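Local structure of acetone carboxylase alpha subunit (Xanthobacter autotrophicus Py2, 5M45) at residues Val206-Asp210 / Thr211-Asp215; Ala267-His270 / Gly271-Leu275; Thr674-Ala677 / Ala678-Gln682. The protein is the alpha subunit of a bacterial multisubunit enzyme and contains a hydantoinase B/oxoprolinase family region, with bound manganese and magnesium ions in the model. One frame throughout, in Å; residues are numbered along the deposited sequence.

Contact 1. Residues Val206-Asp210 / Thr211-Asp215; sequences VGAND and TLFRD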
ATOM      1  N   VAL A 206     -12.005  10.988   3.800  1.00 12.65           N
ATOM      2  CA  VAL A 206     -12.217  10.610   2.398  1.00 12.66           C
ATOM      3  C   VAL A 206     -13.389  11.358   1.723  1.00 13.04           C
ATOM      4  O   VAL A 206     -13.625  11.172   0.514  1.00 13.18           O
ATOM      5  CB  VAL A 206     -12.434   9.101   2.240  1.00 12.45           C
ATOM      6  CG1 VAL A 206     -11.163   8.350   2.700  1.00 12.30           C
ATOM      7  CG2 VAL A 206     -13.698   8.580   2.946  1.00 12.24           C
ATOM      8  N   GLY A 207     -14.070  12.216   2.472  1.00 13.35           N
ATOM      9  CA  GLY A 207     -15.149  13.026   1.940  1.00 13.65           C
ATOM     10  C   GLY A 207     -15.579  14.143   2.868  1.00 13.98           C
ATOM     11  O   GLY A 207     -15.277  14.149   4.084  1.00 13.84           O
ATOM     12  N   ALA A 208     -16.281  15.116   2.273  1.00 14.22           N
ATOM     13  CA  ALA A 208     -16.845  16.241   2.982  1.00 14.50           C
ATOM     14  C   ALA A 208     -18.126  16.677   2.257  1.00 14.95           C
ATOM     15  O   ALA A 208     -18.310  16.361   1.064  1.00 14.67           O
ATOM     16  CB  ALA A 208     -15.822  17.382   3.054  1.00 14.80           C
ATOM     17  N   ASN A 209     -19.013  17.369   2.971  1.00 15.35           N
ATOM     18  CA  ASN A 209     -20.326  17.695   2.454  1.00 16.03           C
ATOM     19  C   ASN A 209     -21.028  16.439   1.849  1.00 15.60           C
ATOM     20  O   ASN A 209     -21.632  16.477   0.776  1.00 14.94           O
ATOM     21  CB  ASN A 209     -20.196  18.840   1.432  1.00 17.35           C
ATOM     22  CG  ASN A 209     -21.520  19.496   1.113  1.00 18.82           C
ATOM     23  OD1 ASN A 209     -22.419  19.624   1.995  1.00 20.83           O
ATOM     24  ND2 ASN A 209     -21.685  19.906  -0.163  1.00 19.76           N
ATOM     25  N   ASP A 210     -20.891  15.314   2.540  1.00 15.34           N
ATOM     26  CA  ASP A 210     -21.541  14.049   2.156  1.00 15.17           C
ATOM     27  C   ASP A 210     -21.074  13.490   0.808  1.00 14.95           C
ATOM     28  O   ASP A 210     -21.748  12.639   0.224  1.00 14.56           O
ATOM     29  CB  ASP A 210     -23.101  14.169   2.225  1.00 15.42           C
ATOM     30  CG  ASP A 210     -23.641  14.186   3.676  1.00 15.69           C
ATOM     31  OD1 ASP A 210     -22.888  13.997   4.665  1.00 15.56           O
ATOM     32  OD2 ASP A 210     -24.872  14.386   3.837  1.00 16.24           O
ATOM     33  N   THR A 211     -19.908  13.929   0.336  1.00 14.83           N
ATOM     34  CA  THR A 211     -19.444  13.633  -1.020  1.00 14.99           C
ATOM     35  C   THR A 211     -18.015  13.084  -0.961  1.00 14.55           C
ATOM     36  O   THR A 211     -17.129  13.746  -0.390  1.00 14.38           O
ATOM     37  CB  THR A 211     -19.458  14.883  -1.902  1.00 15.61           C
ATOM     38  OG1 THR A 211     -20.748  15.478  -1.840  1.00 16.17           O
ATOM     39  CG2 THR A 211     -19.173  14.538  -3.368  1.00 15.76           C
ATOM     40  N   LEU A 212     -17.795  11.895  -1.553  1.00 14.14           N
ATOM     41  CA  LEU A 212     -16.454  11.305  -1.582  1.00 13.96           C
ATOM     42  C   LEU A 212     -15.461  12.059  -2.499  1.00 13.80           C
ATOM     43  O   LEU A 212     -15.824  12.508  -3.594  1.00 14.03           O
ATOM     44  CB  LEU A 212     -16.537   9.818  -1.980  1.00 13.99           C
ATOM     45  CG  LEU A 212     -17.242   8.929  -0.943  1.00 13.89           C
ATOM     46  CD1 LEU A 212     -17.480   7.574  -1.541  1.00 14.07           C
ATOM     47  CD2 LEU A 212     -16.436   8.744   0.322  1.00 13.68           C
ATOM     48  N   PHE A 213     -14.228  12.190  -2.059  1.00 13.51           N
ATOM     49  CA  PHE A 213     -13.205  12.902  -2.845  1.00 13.60           C
ATOM     50  C   PHE A 213     -12.705  12.007  -3.993  1.00 13.30           C
ATOM     51  O   PHE A 213     -12.416  10.821  -3.794  1.00 12.82           O
ATOM     52  CB  PHE A 213     -11.979  13.291  -1.987  1.00 13.84           C
ATOM     53  CG  PHE A 213     -12.262  14.177  -0.796  1.00 14.02           C
ATOM     54  CD1 PHE A 213     -13.109  15.262  -0.880  1.00 14.38           C
ATOM     55  CD2 PHE A 213     -11.594  13.965   0.413  1.00 14.20           C
ATOM     56  CE1 PHE A 213     -13.320  16.111   0.228  1.00 14.46           C
ATOM     57  CE2 PHE A 213     -11.809  14.796   1.517  1.00 14.12           C
ATOM     58  CZ  PHE A 213     -12.684  15.873   1.419  1.00 14.38           C
ATOM     59  N   ARG A 214     -12.519  12.605  -5.166  1.00 13.44           N
ATOM     60  CA  ARG A 214     -12.106  11.860  -6.354  1.00 13.61           C
ATOM     61  C   ARG A 214     -10.680  11.249  -6.234  1.00 13.48           C
ATOM     62  O   ARG A 214     -10.452  10.145  -6.750  1.00 13.36           O
ATOM     63  CB  ARG A 214     -12.178  12.741  -7.600  1.00 13.91           C
ATOM     64  CG  ARG A 214     -12.189  11.954  -8.896  1.00 14.19           C
ATOM     65  CD  ARG A 214     -11.994  12.792 -10.134  1.00 14.50           C
ATOM     66  NE  ARG A 214     -12.851  13.972 -10.246  1.00 14.78           N
ATOM     67  CZ  ARG A 214     -14.072  14.022 -10.763  1.00 15.14           C
ATOM     68  NH1 ARG A 214     -14.701  15.204 -10.841  1.00 15.38           N
ATOM     69  NH2 ARG A 214     -14.705  12.934 -11.182  1.00 15.09           N
ATOM     70  N   ASP A 215      -9.738  11.950  -5.584  1.00 13.39           N
ATOM     71  CA  ASP A 215      -8.379  11.409  -5.401  1.00 13.26           C
ATOM     72  C   ASP A 215      -8.411  10.108  -4.597  1.00 12.90           C
ATOM     73  O   ASP A 215      -7.715   9.140  -4.967  1.00 12.59           O
ATOM     74  CB  ASP A 215      -7.361  12.424  -4.804  1.00 13.54           C
ATOM     75  CG  ASP A 215      -7.854  13.123  -3.526  1.00 13.77           C
ATOM     76  OD1 ASP A 215      -9.068  13.306  -3.357  1.00 13.88           O
ATOM     77  OD2 ASP A 215      -6.993  13.499  -2.677  1.00 14.14           O
TER
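Phe213 swings CG away from its own carbonyl carbon, beside its backbone N (chi1 -59°), a turn that lays the ring face over Gly207. Gly207 CA stands 3.7 Å from the Phe213 ring centroid, almost on the ring normal: a CH-pi contact with bare backbone. The CB of Ala208 reaches the same ring at Phe213 CZ, 3.8 Å away. Val206 CG2, set between its N and carbonyl carbon, runs alongside Leu212 CD2 (3.8 Å). These residues form a beta hairpin, its strands 204-208 and 211-212 joined by a type I' turn from Ala208 to Thr211. Ala208 N gives a bond to Thr211 O (3.1 Å), and Thr211 N returns one to Ala208 O (3.0 Å). Phe213 N reaches Val206 O at 2.8 Å, nearly straight (175°). Along the edge facing strand 138-141, Val206 and Gly207 form a classic beta bulge against Ile138. The side chain of Leu212 packs on helix 227-255. Asp210 forms a salt bridge with Arg245, while Leu212 O accepts a bond from Asn130 of a second subunit. Inside the turn, Thr211 OG1 donates to Asn209 O (2.9 Å) from above its carbonyl plane, which should hold the Thr211 side chain in its rotamer.

Contact 2. Residues Ala267-His270 / Gly271-Leu275; sequences AVEH and GRLGL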
ATOM      1  N   ALA A 267     -26.892   4.269  28.956  1.00 14.53           N
ATOM      2  CA  ALA A 267     -27.005   2.954  28.292  1.00 14.37           C
ATOM      3  C   ALA A 267     -25.713   2.110  28.471  1.00 14.21           C
ATOM      4  O   ALA A 267     -25.786   0.890  28.604  1.00 13.82           O
ATOM      5  CB  ALA A 267     -27.374   3.099  26.806  1.00 14.41           C
ATOM      6  N   VAL A 268     -24.555   2.773  28.543  1.00 14.02           N
ATOM      7  CA  VAL A 268     -23.286   2.102  28.731  1.00 14.07           C
ATOM      8  C   VAL A 268     -23.176   1.558  30.169  1.00 14.27           C
ATOM      9  O   VAL A 268     -22.852   0.356  30.391  1.00 14.11           O
ATOM     10  CB  VAL A 268     -22.090   3.054  28.401  1.00 14.10           C
ATOM     11  CG1 VAL A 268     -20.764   2.299  28.508  1.00 14.14           C
ATOM     12  CG2 VAL A 268     -22.208   3.681  27.019  1.00 14.07           C
ATOM     13  N   GLU A 269     -23.456   2.402  31.154  1.00 14.50           N
ATOM     14  CA  GLU A 269     -23.417   1.943  32.564  1.00 14.82           C
ATOM     15  C   GLU A 269     -24.454   0.825  32.819  1.00 14.85           C
ATOM     16  O   GLU A 269     -24.184  -0.115  33.564  1.00 14.51           O
ATOM     17  CB  GLU A 269     -23.608   3.116  33.544  1.00 15.13           C
ATOM     18  CG  GLU A 269     -23.823   2.762  35.019  1.00 15.54           C
ATOM     19  CD  GLU A 269     -22.692   1.974  35.678  1.00 15.81           C
ATOM     20  OE1 GLU A 269     -21.590   1.807  35.077  1.00 15.75           O
ATOM     21  OE2 GLU A 269     -22.914   1.516  36.851  1.00 16.49           O
ATOM     22  N   HIS A 270     -25.623   0.936  32.190  1.00 14.96           N
ATOM     23  CA  HIS A 270     -26.648  -0.136  32.253  1.00 15.14           C
ATOM     24  C   HIS A 270     -26.063  -1.489  31.755  1.00 15.04           C
ATOM     25  O   HIS A 270     -26.275  -2.551  32.363  1.00 14.84           O
ATOM     26  CB  HIS A 270     -27.855   0.317  31.429  1.00 15.34           C
ATOM     27  CG  HIS A 270     -29.049  -0.591  31.490  1.00 15.63           C
ATOM     28  ND1 HIS A 270     -30.184  -0.342  30.750  1.00 15.71           N
ATOM     29  CD2 HIS A 270     -29.291  -1.732  32.171  1.00 15.83           C
ATOM     30  CE1 HIS A 270     -31.080  -1.277  30.991  1.00 15.87           C
ATOM     31  NE2 HIS A 270     -30.571  -2.132  31.847  1.00 15.78           N
ATOM     32  N   GLY A 271     -25.347  -1.441  30.639  1.00 14.78           N
ATOM     33  CA  GLY A 271     -24.555  -2.596  30.148  1.00 14.72           C
ATOM     34  C   GLY A 271     -23.585  -3.212  31.135  1.00 14.83           C
ATOM     35  O   GLY A 271     -23.530  -4.436  31.271  1.00 14.33           O
ATOM     36  N   ARG A 272     -22.793  -2.370  31.806  1.00 14.90           N
ATOM     37  CA  ARG A 272     -21.852  -2.848  32.848  1.00 15.13           C
ATOM     38  C   ARG A 272     -22.601  -3.531  33.992  1.00 15.15           C
ATOM     39  O   ARG A 272     -22.227  -4.634  34.408  1.00 14.94           O
ATOM     40  CB  ARG A 272     -20.974  -1.719  33.402  1.00 15.54           C
ATOM     41  CG  ARG A 272     -19.819  -2.193  34.301  1.00 15.88           C
ATOM     42  CD  ARG A 272     -19.170  -1.078  35.095  1.00 16.33           C
ATOM     43  NE  ARG A 272     -20.127  -0.528  36.039  1.00 16.68           N
ATOM     44  CZ  ARG A 272     -20.461  -1.079  37.210  1.00 17.31           C
ATOM     45  NH1 ARG A 272     -19.864  -2.201  37.648  1.00 17.76           N
ATOM     46  NH2 ARG A 272     -21.385  -0.502  37.976  1.00 17.53           N
ATOM     47  N   LEU A 273     -23.642  -2.881  34.482  1.00 15.00           N
ATOM     48  CA  LEU A 273     -24.514  -3.464  35.532  1.00 15.36           C
ATOM     49  C   LEU A 273     -25.085  -4.844  35.147  1.00 15.24           C
ATOM     50  O   LEU A 273     -25.152  -5.743  35.972  1.00 15.15           O
ATOM     51  CB  LEU A 273     -25.675  -2.498  35.920  1.00 15.58           C
ATOM     52  CG  LEU A 273     -25.216  -1.216  36.639  1.00 15.84           C
ATOM     53  CD1 LEU A 273     -26.329  -0.159  36.629  1.00 16.01           C
ATOM     54  CD2 LEU A 273     -24.731  -1.491  38.074  1.00 16.18           C
ATOM     55  N   GLY A 274     -25.497  -4.975  33.897  1.00 15.12           N
ATOM     56  CA  GLY A 274     -26.038  -6.238  33.316  1.00 15.06           C
ATOM     57  C   GLY A 274     -25.015  -7.380  33.356  1.00 15.17           C
ATOM     58  O   GLY A 274     -25.345  -8.508  33.752  1.00 15.09           O
ATOM     59  N   LEU A 275     -23.762  -7.097  32.981  1.00 15.23           N
ATOM     60  CA  LEU A 275     -22.706  -8.122  33.078  1.00 15.42           C
ATOM     61  C   LEU A 275     -22.451  -8.574  34.519  1.00 15.81           C
ATOM     62  O   LEU A 275     -22.380  -9.758  34.794  1.00 15.62           O
ATOM     63  CB  LEU A 275     -21.391  -7.628  32.468  1.00 15.32           C
ATOM     64  CG  LEU A 275     -20.185  -8.540  32.707  1.00 15.48           C
ATOM     65  CD1 LEU A 275     -20.386  -9.841  31.942  1.00 15.58           C
ATOM     66  CD2 LEU A 275     -18.886  -7.884  32.301  1.00 15.67           C
TER
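An i to i+3 salt bridge between Glu269 and Arg272 on alpha helix 257-282 lies in a largely buried part of the hydantoinase B/oxoprolinase region. The two side chains run side by side in the same direction. Glu269 leaves with CG anti to its backbone N (chi1 170°) and bends at chi2, while Arg272 bends at chi3; the two bends bring the charged ends together. The carboxylate and guanidinium planes are 27° apart, nearly coplanar, and NE and NH2 take one oxygen each, side-on, both oxygens being met on the syn side. The pair of bonds should fix the rotation of both groups. Glu269 OE1 also accepts a bond from Tyr41 N, giving OE1 a second partner. Leu273 leans against the same acid, its CG 3.6 Å from Glu269 OE2, and its N bonds Glu269 O at 3.0 Å in the regular helical pattern. Gly274 N continues that pattern to His270 O (3.0 Å). His270 ND1 is hydrogen-bonded to Tyr57 OH, and the side chain of Val268, on a different side of the helix, lies about 7 Å from the bound 3,6,9,12,15-pentaoxaheptadecan-1-ol. Arg272 NE meets Glu269 OE1 at 2.9 Å, and Arg272 NH2 meets Glu269 OE2 at 2.8 Å.

Contact 3. Residues Thr674-Ala677 / Ala678-Gln682; sequences TATA and AARAQ. Unlike the reference sequence in segment 674-677: Thr674 (reference Ala), Ala675 (reference Gly).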
ATOM      1  N   THR A 674     -26.610 -56.350  24.056  1.00 31.60           N
ATOM      2  CA  THR A 674     -25.800 -57.280  24.865  1.00 31.88           C
ATOM      3  C   THR A 674     -24.301 -57.168  24.544  1.00 30.29           C
ATOM      4  O   THR A 674     -23.463 -57.099  25.447  1.00 30.68           O
ATOM      5  CB  THR A 674     -26.254 -58.757  24.686  1.00 33.08           C
ATOM      6  OG1 THR A 674     -27.556 -58.923  25.243  1.00 34.73           O
ATOM      7  CG2 THR A 674     -25.315 -59.739  25.401  1.00 33.17           C
ATOM      8  N   ALA A 675     -23.979 -57.175  23.256  1.00 29.07           N
ATOM      9  CA  ALA A 675     -22.587 -57.093  22.813  1.00 27.54           C
ATOM     10  C   ALA A 675     -21.978 -55.707  23.148  1.00 25.77           C
ATOM     11  O   ALA A 675     -20.773 -55.612  23.426  1.00 24.94           O
ATOM     12  CB  ALA A 675     -22.500 -57.396  21.331  1.00 27.52           C
ATOM     13  N   THR A 676     -22.818 -54.660  23.149  1.00 24.47           N
ATOM     14  CA  THR A 676     -22.396 -53.297  23.524  1.00 23.34           C
ATOM     15  C   THR A 676     -22.027 -53.225  25.036  1.00 22.86           C
ATOM     16  O   THR A 676     -21.008 -52.611  25.428  1.00 22.33           O
ATOM     17  CB  THR A 676     -23.509 -52.257  23.164  1.00 22.88           C
ATOM     18  OG1 THR A 676     -23.619 -52.143  21.743  1.00 22.28           O
ATOM     19  CG2 THR A 676     -23.233 -50.843  23.742  1.00 22.36           C
ATOM     20  N   ALA A 677     -22.862 -53.814  25.882  1.00 23.34           N
ATOM     21  CA  ALA A 677     -22.571 -53.854  27.332  1.00 23.88           C
ATOM     22  C   ALA A 677     -21.238 -54.557  27.604  1.00 24.14           C
ATOM     23  O   ALA A 677     -20.450 -54.063  28.408  1.00 24.39           O
ATOM     24  CB  ALA A 677     -23.701 -54.515  28.126  1.00 24.56           C
ATOM     25  N   ALA A 678     -20.983 -55.672  26.906  1.00 24.24           N
ATOM     26  CA  ALA A 678     -19.736 -56.419  27.050  1.00 24.31           C
ATOM     27  C   ALA A 678     -18.553 -55.619  26.521  1.00 23.50           C
ATOM     28  O   ALA A 678     -17.493 -55.626  27.149  1.00 23.30           O
ATOM     29  CB  ALA A 678     -19.799 -57.756  26.338  1.00 24.81           C
ATOM     30  N   ALA A 679     -18.718 -54.947  25.377  1.00 22.49           N
ATOM     31  CA  ALA A 679     -17.627 -54.133  24.822  1.00 21.55           C
ATOM     32  C   ALA A 679     -17.217 -52.973  25.746  1.00 20.68           C
ATOM     33  O   ALA A 679     -16.012 -52.677  25.865  1.00 20.52           O
ATOM     34  CB  ALA A 679     -17.966 -53.621  23.456  1.00 21.21           C
ATOM     35  N   ARG A 680     -18.208 -52.331  26.372  1.00 20.01           N
ATOM     36  CA  ARG A 680     -17.956 -51.237  27.298  1.00 19.74           C
ATOM     37  C   ARG A 680     -17.289 -51.710  28.605  1.00 20.25           C
ATOM     38  O   ARG A 680     -16.384 -51.069  29.102  1.00 19.75           O
ATOM     39  CB  ARG A 680     -19.242 -50.425  27.567  1.00 19.22           C
ATOM     40  CG  ARG A 680     -19.667 -49.634  26.325  1.00 18.38           C
ATOM     41  CD  ARG A 680     -21.007 -48.919  26.409  1.00 17.95           C
ATOM     42  NE  ARG A 680     -21.014 -47.780  25.486  1.00 17.24           N
ATOM     43  CZ  ARG A 680     -21.957 -46.840  25.409  1.00 17.01           C
ATOM     44  NH1 ARG A 680     -23.054 -46.904  26.148  1.00 16.88           N
ATOM     45  NH2 ARG A 680     -21.782 -45.814  24.585  1.00 16.65           N
ATOM     46  N   ALA A 681     -17.717 -52.846  29.143  1.00 21.57           N
ATOM     47  CA  ALA A 681     -17.029 -53.472  30.293  1.00 22.72           C
ATOM     48  C   ALA A 681     -15.553 -53.793  29.987  1.00 23.25           C
ATOM     49  O   ALA A 681     -14.666 -53.568  30.815  1.00 23.89           O
ATOM     50  CB  ALA A 681     -17.769 -54.733  30.722  1.00 23.42           C
ATOM     51  N   GLN A 682     -15.297 -54.280  28.781  1.00 23.65           N
ATOM     52  CA  GLN A 682     -13.939 -54.585  28.355  1.00 23.88           C
ATOM     53  C   GLN A 682     -13.064 -53.315  28.137  1.00 22.55           C
ATOM     54  O   GLN A 682     -11.892 -53.304  28.531  1.00 22.03           O
ATOM     55  CB  GLN A 682     -13.992 -55.496  27.117  1.00 24.88           C
ATOM     56  CG  GLN A 682     -12.645 -55.870  26.524  1.00 25.61           C
ATOM     57  CD  GLN A 682     -11.782 -56.697  27.493  1.00 26.25           C
ATOM     58  OE1 GLN A 682     -12.209 -57.720  27.991  1.00 27.75           O
ATOM     59  NE2 GLN A 682     -10.618 -56.180  27.836  1.00 25.97           N
TER
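Thr676 and Arg680, one turn apart, lie side by side and point the same way, with the methyl CG2 of Thr676 4.0 Å from CD of Arg680. The hydroxyl of Thr676 sits beside its backbone N (chi1 -69°), leaving CG2 anti to that N and turned to the arginine. Arg680 then runs extended from CG to NE, carrying its guanidinium past the methyl group; the side chains meet by van der Waals contact. Their polar ends are satisfied by other parts of the chain. The hydroxyl of Thr676 donates to Asp672 O, just before the helix, and accepts from Val660 N in a loop, so OG1 serves as both donor and acceptor. Arg680 NE donates to Tyr657 O and its NH2 to Arg634 O, two backbone carbonyls that should hold the guanidinium in place; NH1 is hydrogen-bonded too, and Pro636 packs against both side chains. The stretch belongs to alpha helix 673-690, and its backbone keeps the i to i+4 pattern throughout. Ala678 N bonds Thr674 O at 3.2 Å, and Ala679 N bonds Ala675 O at 2.9 Å. Arg680 N follows on Thr676 O at 3.0 Å and Ala681 N on Ala677 O at 3.1 Å. Near the start of the helix, Ala675 N is taken up by the side-chain oxygen OD1 of Asp672. Thr674 and Ala675 differ from the reference sequence, where Ala and Gly stand. The methyls of Ala677, Ala678 and Ala681 lie on the exposed side, with Thr674 and Gln682, while Thr676 is buried. Thr676 O also touches the aliphatic stem of Arg680, 3.4 Å from CG, and Ala679 CB sits 3.4 Å from Ala675 O. Further along the helix, Gln682 NE2 bonds the carboxylate oxygen OD1 of Asp686.

In the fold
From the N terminus the chain reaches contact 1 first, in the hairpin of strands 204-208 and 211-212; strand 211-212 forms an edge, within this chain, of the antiparallel sheet that also holds strand 138-141, and leads into helix 214-222 at a subunit interface. Contact 2 follows on helix 257-282, its centre about 37 Å from that of contact 1. Contact 3 comes last, on helix 673-690, with its centre about 73 Å from that of contact 1, on the opposite side of the chain's centre. The three run in series, neither nested nor crossed, and none touches another. Only contact 1 closes a turn; contacts 2 and 3 each join consecutive turns of a single helix.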